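Local coordinates for ornithine cyclodeaminase (Methanococcus maripaludis S2, PDB 3C2Q), which catalyses the conversion of L-ornithine to L-proline with release of ammonia, using NAD(+) as cofactor, at residues H176-A181 and G229-C234; Y296-C301 and Q319-V324. All coordinates share one frame; numbering follows the deposited sequence.

Contact 1 of 2, residues H176-A181 and G229-C234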
loop_
_atom_site.group_PDB
_atom_site.type_symbol
_atom_site.label_atom_id
_atom_site.label_comp_id
_atom_site.label_asym_id
_atom_site.label_seq_id
_atom_site.Cartn_x
_atom_site.Cartn_y
_atom_site.Cartn_z
ATOM N N HIS B 176 16.475 16.843 9.524
ATOM C CA HIS B 176 16.340 15.714 10.471
ATOM C C HIS B 176 17.635 14.982 10.753
ATOM O O HIS B 176 17.832 14.522 11.885
ATOM C CB HIS B 176 15.204 14.732 10.100
ATOM C CG HIS B 176 13.829 15.350 10.207
ATOM N ND1 HIS B 176 13.301 15.804 11.401
ATOM C CD2 HIS B 176 12.883 15.584 9.265
ATOM C CE1 HIS B 176 12.086 16.282 11.191
ATOM N NE2 HIS B 176 11.819 16.182 9.898
ATOM N N ASP B 177 18.494 14.855 9.741
ATOM C CA ASP B 177 19.856 14.348 9.953
ATOM C C ASP B 177 20.538 15.222 11.033
ATOM O O ASP B 177 21.144 14.721 11.992
ATOM C CB ASP B 177 20.660 14.375 8.651
ATOM C CG ASP B 177 22.163 14.066 8.859
ATOM O OD1 ASP B 177 22.538 12.939 9.296
ATOM O OD2 ASP B 177 22.981 14.959 8.540
ATOM N N ILE B 178 20.390 16.533 10.892
ATOM C CA ILE B 178 21.043 17.461 11.811
ATOM C C ILE B 178 20.399 17.440 13.191
ATOM O O ILE B 178 21.110 17.459 14.204
ATOM C CB ILE B 178 21.124 18.880 11.172
ATOM C CG1 ILE B 178 22.162 18.823 10.045
ATOM C CG2 ILE B 178 21.493 19.948 12.279
ATOM C CD1 ILE B 178 22.083 19.954 9.004
ATOM N N GLU B 179 19.066 17.360 13.246
ATOM C CA GLU B 179 18.352 17.084 14.493
ATOM C C GLU B 179 18.919 15.884 15.225
ATOM O O GLU B 179 19.077 15.921 16.471
ATOM C CB GLU B 179 16.850 16.833 14.265
ATOM C CG GLU B 179 16.047 16.771 15.536
ATOM C CD GLU B 179 14.661 16.127 15.353
ATOM O OE1 GLU B 179 14.136 16.084 14.203
ATOM O OE2 GLU B 179 14.081 15.652 16.354
ATOM N N SER B 180 19.191 14.805 14.484
ATOM C CA SER B 180 19.650 13.600 15.161
ATOM C C SER B 180 21.101 13.791 15.617
ATOM O O SER B 180 21.473 13.305 16.680
ATOM C CB SER B 180 19.450 12.315 14.315
ATOM O OG SER B 180 20.248 12.377 13.157
ATOM N N ALA B 181 21.898 14.524 14.845
ATOM C CA ALA B 181 23.281 14.821 15.246
ATOM C C ALA B 181 23.330 15.675 16.514
ATOM O O ALA B 181 24.084 15.363 17.440
ATOM C CB ALA B 181 24.049 15.489 14.102
ATOM N N GLY B 229 26.999 12.779 11.342
ATOM C CA GLY B 229 25.794 12.594 10.522
ATOM C C GLY B 229 26.113 12.698 9.036
ATOM O O GLY B 229 27.278 12.827 8.605
ATOM N N ILE B 230 25.062 12.617 8.225
ATOM C CA ILE B 230 25.211 12.581 6.775
ATOM C C ILE B 230 25.777 13.896 6.225
ATOM O O ILE B 230 26.721 13.871 5.442
ATOM C CB ILE B 230 23.848 12.271 6.094
ATOM C CG1 ILE B 230 23.339 10.876 6.485
ATOM C CG2 ILE B 230 23.986 12.415 4.563
ATOM C CD1 ILE B 230 21.742 10.756 6.412
HETATM N N MSE B 231 25.183 15.024 6.594
HETATM C CA MSE B 231 25.593 16.322 6.058
HETATM C C MSE B 231 27.031 16.635 6.539
HETATM O O MSE B 231 27.858 17.100 5.755
HETATM C CB MSE B 231 24.634 17.436 6.513
HETATM C CG MSE B 231 23.136 17.172 6.223
HETATM SE SE MSE B 231 22.939 16.581 4.340
HETATM C CE MSE B 231 23.392 18.191 3.520
ATOM N N TYR B 232 27.309 16.342 7.806
ATOM C CA TYR B 232 28.689 16.407 8.336
ATOM C C TYR B 232 29.691 15.620 7.482
ATOM O O TYR B 232 30.722 16.154 7.057
ATOM C CB TYR B 232 28.726 15.932 9.786
ATOM C CG TYR B 232 30.129 15.776 10.359
ATOM C CD1 TYR B 232 30.784 16.859 10.966
ATOM C CD2 TYR B 232 30.797 14.548 10.297
ATOM C CE1 TYR B 232 32.086 16.708 11.501
ATOM C CE2 TYR B 232 32.103 14.387 10.834
ATOM C CZ TYR B 232 32.727 15.481 11.432
ATOM O OH TYR B 232 34.002 15.334 11.948
ATOM N N GLN B 233 29.397 14.360 7.200
ATOM C CA GLN B 233 30.288 13.588 6.374
ATOM C C GLN B 233 30.441 14.138 4.958
ATOM O O GLN B 233 31.512 13.969 4.358
ATOM C CB GLN B 233 29.921 12.114 6.336
ATOM C CG GLN B 233 30.095 11.421 7.690
ATOM C CD GLN B 233 31.547 11.297 8.149
ATOM O OE1 GLN B 233 32.490 11.425 7.355
ATOM N NE2 GLN B 233 31.724 11.046 9.447
ATOM N N CYS B 234 29.392 14.756 4.422
ATOM C CA CYS B 234 29.505 15.385 3.096
ATOM C C CYS B 234 30.503 16.551 3.154
ATOM O O CYS B 234 31.344 16.692 2.261
ATOM C CB CYS B 234 28.146 15.883 2.580
ATOM S SG CYS B 234 27.051 14.519 2.045
HETATM O O HOH W 1 25.181 15.914 9.783
#
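D177 reaches from helix 171-183 to the first turn of helix 230-237 and grips it with both carboxylate oxygens. I230 N donates to D177 OD1 at 2.8 Å, on the syn side and 25° out of the carboxylate plane. M231 N donates to D177 OD2 at 2.9 Å; this bond is almost straight, its donor above the plane. Water 1 donates to D177 OD2 and accepts from Y232 N at 2.9 Å, so it links the carboxylate to a third backbone N-H. G229, the N-cap residue, has no side chain to cap with; D177 of another helix accepts from the N-H groups of I230 and M231. The negative carboxylate sits at the N-terminal end of helix 230-237, where the helix dipole is likely to stabilise it. The two helix segments run nearly perpendicular, at 99°, within the Rossmann-fold region. G229 CA lies 3.5 Å from D177 OD1, and a CB here would clash with that oxygen. D177 CG is anti to its backbone N (chi1 171°), which points CG toward the start of helix 230-237. M231 CG lies 3.2 Å from D177 OD2. I230 CB lies 3.5 Å from D177 OD1, with CG1 and CD1 also near that oxygen. I178 CD1 touches M231 CG at 4.1 Å, the side chains crossing at about a right angle. I147 packs on D177 and I230, while A207 and I211 of helix 203-214 back I178.

Contact 2 of 2, residues Y296-C301 and Q319-V324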
loop_
_atom_site.group_PDB
_atom_site.type_symbol
_atom_site.label_atom_id
_atom_site.label_comp_id
_atom_site.label_asym_id
_atom_site.label_seq_id
_atom_site.Cartn_x
_atom_site.Cartn_y
_atom_site.Cartn_z
ATOM N N TYR B 296 20.912 4.345 -19.214
ATOM C CA TYR B 296 22.095 3.509 -19.000
ATOM C C TYR B 296 22.679 3.579 -17.578
ATOM O O TYR B 296 23.553 2.803 -17.242
ATOM C CB TYR B 296 23.198 3.766 -20.060
ATOM C CG TYR B 296 23.606 5.205 -20.232
ATOM C CD1 TYR B 296 24.344 5.879 -19.240
ATOM C CD2 TYR B 296 23.270 5.897 -21.396
ATOM C CE1 TYR B 296 24.718 7.196 -19.407
ATOM C CE2 TYR B 296 23.650 7.225 -21.568
ATOM C CZ TYR B 296 24.370 7.861 -20.588
ATOM O OH TYR B 296 24.747 9.178 -20.768
ATOM N N ILE B 297 22.206 4.502 -16.748
ATOM C CA ILE B 297 22.707 4.590 -15.374
ATOM C C ILE B 297 21.936 3.551 -14.547
ATOM O O ILE B 297 20.707 3.502 -14.593
ATOM C CB ILE B 297 22.529 5.997 -14.787
ATOM C CG1 ILE B 297 23.186 7.051 -15.699
ATOM C CG2 ILE B 297 23.078 6.083 -13.320
ATOM C CD1 ILE B 297 23.043 8.470 -15.168
ATOM N N LYS B 298 22.662 2.702 -13.835
ATOM C CA LYS B 298 22.023 1.718 -12.959
ATOM C C LYS B 298 21.143 2.468 -11.907
ATOM O O LYS B 298 21.589 3.368 -11.204
ATOM C CB LYS B 298 23.114 0.832 -12.327
ATOM C CG LYS B 298 22.640 -0.172 -11.288
ATOM C CD LYS B 298 22.413 -1.579 -11.914
ATOM C CE LYS B 298 21.311 -2.321 -11.189
ATOM N NZ LYS B 298 21.782 -3.689 -10.778
ATOM N N THR B 299 19.876 2.099 -11.830
ATOM C CA THR B 299 18.910 2.848 -11.036
ATOM C C THR B 299 18.258 1.864 -10.070
ATOM O O THR B 299 17.721 0.849 -10.502
ATOM C CB THR B 299 17.841 3.409 -11.968
ATOM O OG1 THR B 299 18.497 4.189 -12.973
ATOM C CG2 THR B 299 16.860 4.298 -11.220
ATOM N N VAL B 300 18.330 2.160 -8.779
ATOM C CA VAL B 300 17.738 1.291 -7.736
ATOM C C VAL B 300 16.785 2.149 -6.906
ATOM O O VAL B 300 17.165 3.214 -6.407
ATOM C CB VAL B 300 18.820 0.667 -6.807
ATOM C CG1 VAL B 300 18.157 -0.236 -5.707
ATOM C CG2 VAL B 300 19.798 -0.163 -7.614
ATOM N N CYS B 301 15.535 1.719 -6.812
ATOM C CA CYS B 301 14.548 2.497 -6.072
ATOM C C CYS B 301 14.028 1.659 -4.904
ATOM O O CYS B 301 13.406 0.598 -5.092
ATOM C CB CYS B 301 13.388 2.911 -6.984
ATOM S SG CYS B 301 12.123 3.916 -6.116
ATOM N N GLN B 319 13.945 1.435 -16.432
ATOM C CA GLN B 319 15.162 0.689 -16.059
ATOM C C GLN B 319 15.333 0.461 -14.531
ATOM O O GLN B 319 16.245 -0.247 -14.091
ATOM C CB GLN B 319 16.430 1.353 -16.659
ATOM C CG GLN B 319 17.001 2.609 -15.908
ATOM C CD GLN B 319 16.244 3.934 -16.241
ATOM O OE1 GLN B 319 15.216 3.952 -16.946
ATOM N NE2 GLN B 319 16.747 5.025 -15.715
ATOM N N ALA B 320 14.474 1.081 -13.725
ATOM C CA ALA B 320 14.623 1.021 -12.273
ATOM C C ALA B 320 14.498 -0.413 -11.771
ATOM O O ALA B 320 13.646 -1.193 -12.225
ATOM C CB ALA B 320 13.596 1.921 -11.593
ATOM N N ILE B 321 15.347 -0.753 -10.816
ATOM C CA ILE B 321 15.219 -2.030 -10.094
ATOM C C ILE B 321 14.500 -1.667 -8.796
ATOM O O ILE B 321 15.020 -0.892 -8.007
ATOM C CB ILE B 321 16.622 -2.585 -9.781
ATOM C CG1 ILE B 321 17.433 -2.776 -11.084
ATOM C CG2 ILE B 321 16.548 -3.877 -8.924
ATOM C CD1 ILE B 321 16.801 -3.741 -12.055
ATOM N N GLY B 322 13.312 -2.196 -8.558
ATOM C CA GLY B 322 12.612 -1.779 -7.356
ATOM C C GLY B 322 12.944 -2.734 -6.233
ATOM O O GLY B 322 13.022 -3.952 -6.445
ATOM N N VAL B 323 13.173 -2.193 -5.042
ATOM C CA VAL B 323 13.371 -3.015 -3.836
ATOM C C VAL B 323 12.294 -2.512 -2.847
ATOM O O VAL B 323 12.435 -1.420 -2.262
ATOM C CB VAL B 323 14.777 -2.846 -3.225
ATOM C CG1 VAL B 323 14.921 -3.753 -1.966
ATOM C CG2 VAL B 323 15.890 -3.226 -4.263
ATOM N N VAL B 324 11.220 -3.281 -2.692
ATOM C CA VAL B 324 10.107 -2.872 -1.794
ATOM C C VAL B 324 10.451 -3.420 -0.390
ATOM O O VAL B 324 10.316 -4.623 -0.102
ATOM C CB VAL B 324 8.758 -3.308 -2.302
ATOM C CG1 VAL B 324 7.579 -2.814 -1.372
ATOM C CG2 VAL B 324 8.538 -2.772 -3.780
HETATM O O HOH W 2 18.993 0.151 -13.807
#
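T299, early in strand 298-303, and Q319, ahead of strand 321-324, have side chains that cross obliquely. Q319 NE2 makes a weak hydrogen bond to T299 OG1 at 3.4 Å. T299 OG1 in turn donates to I297 O at 2.8 Å, from above the carbonyl plane. A chi1 of -56° sets T299 OG1 beside the backbone N; T299 CG2, anti to that N, meets A320 CB at 4.1 Å. An alanine in place of T299 would probably leave Q319 NE2 without this acceptor, and I297 O without its hydroxyl donor, and open a gap beside A320. Strands 298-303 and 321-324 are the parallel pair of a beta-alpha-beta unit in the Rossmann fold, joined through helix 306-314. Their ladder runs from I321 N to T299 O (2.9 Å), C301 N to I321 O, and V323 N to C301 O (2.8 Å). V300 and I321 point to one face, C301 to the other. V300 CG1 meets V323 CG2 at 4.0 Å, the branches crossing at a slant, and both side chains touch I119 of helix 112-133. K298 CE lies 3.9 Å from I321 CG1, while its NZ forms a salt bridge with E122. C301 packs on V309 and L312 of helix 306-314. Water 2 bridges T299 N and Q319 O.

In the fold
Both contacts are buried and lie in the Rossmann-fold region, with centres 26 Å apart and nearest atoms about 16 Å apart. They share no helix or strand. Contact 1 joins two helices through a charged side chain and backbone N-H groups at a helix start. Contact 2 joins the last two strands, within this chain, of the six-stranded parallel sheet, mainly by backbone bonds and apolar side chains. Contact 1 is farther from the centre of the chain. Contact 2 is the closer to residues assigned by similarity to NAD(+) binding: the side chains of C301 and D303 are about 5 Å apart, while those of contact 1 stay about 8 Å or more from N171 and A172. V324, at the end of segment 319-324, packs on I304 of a second subunit.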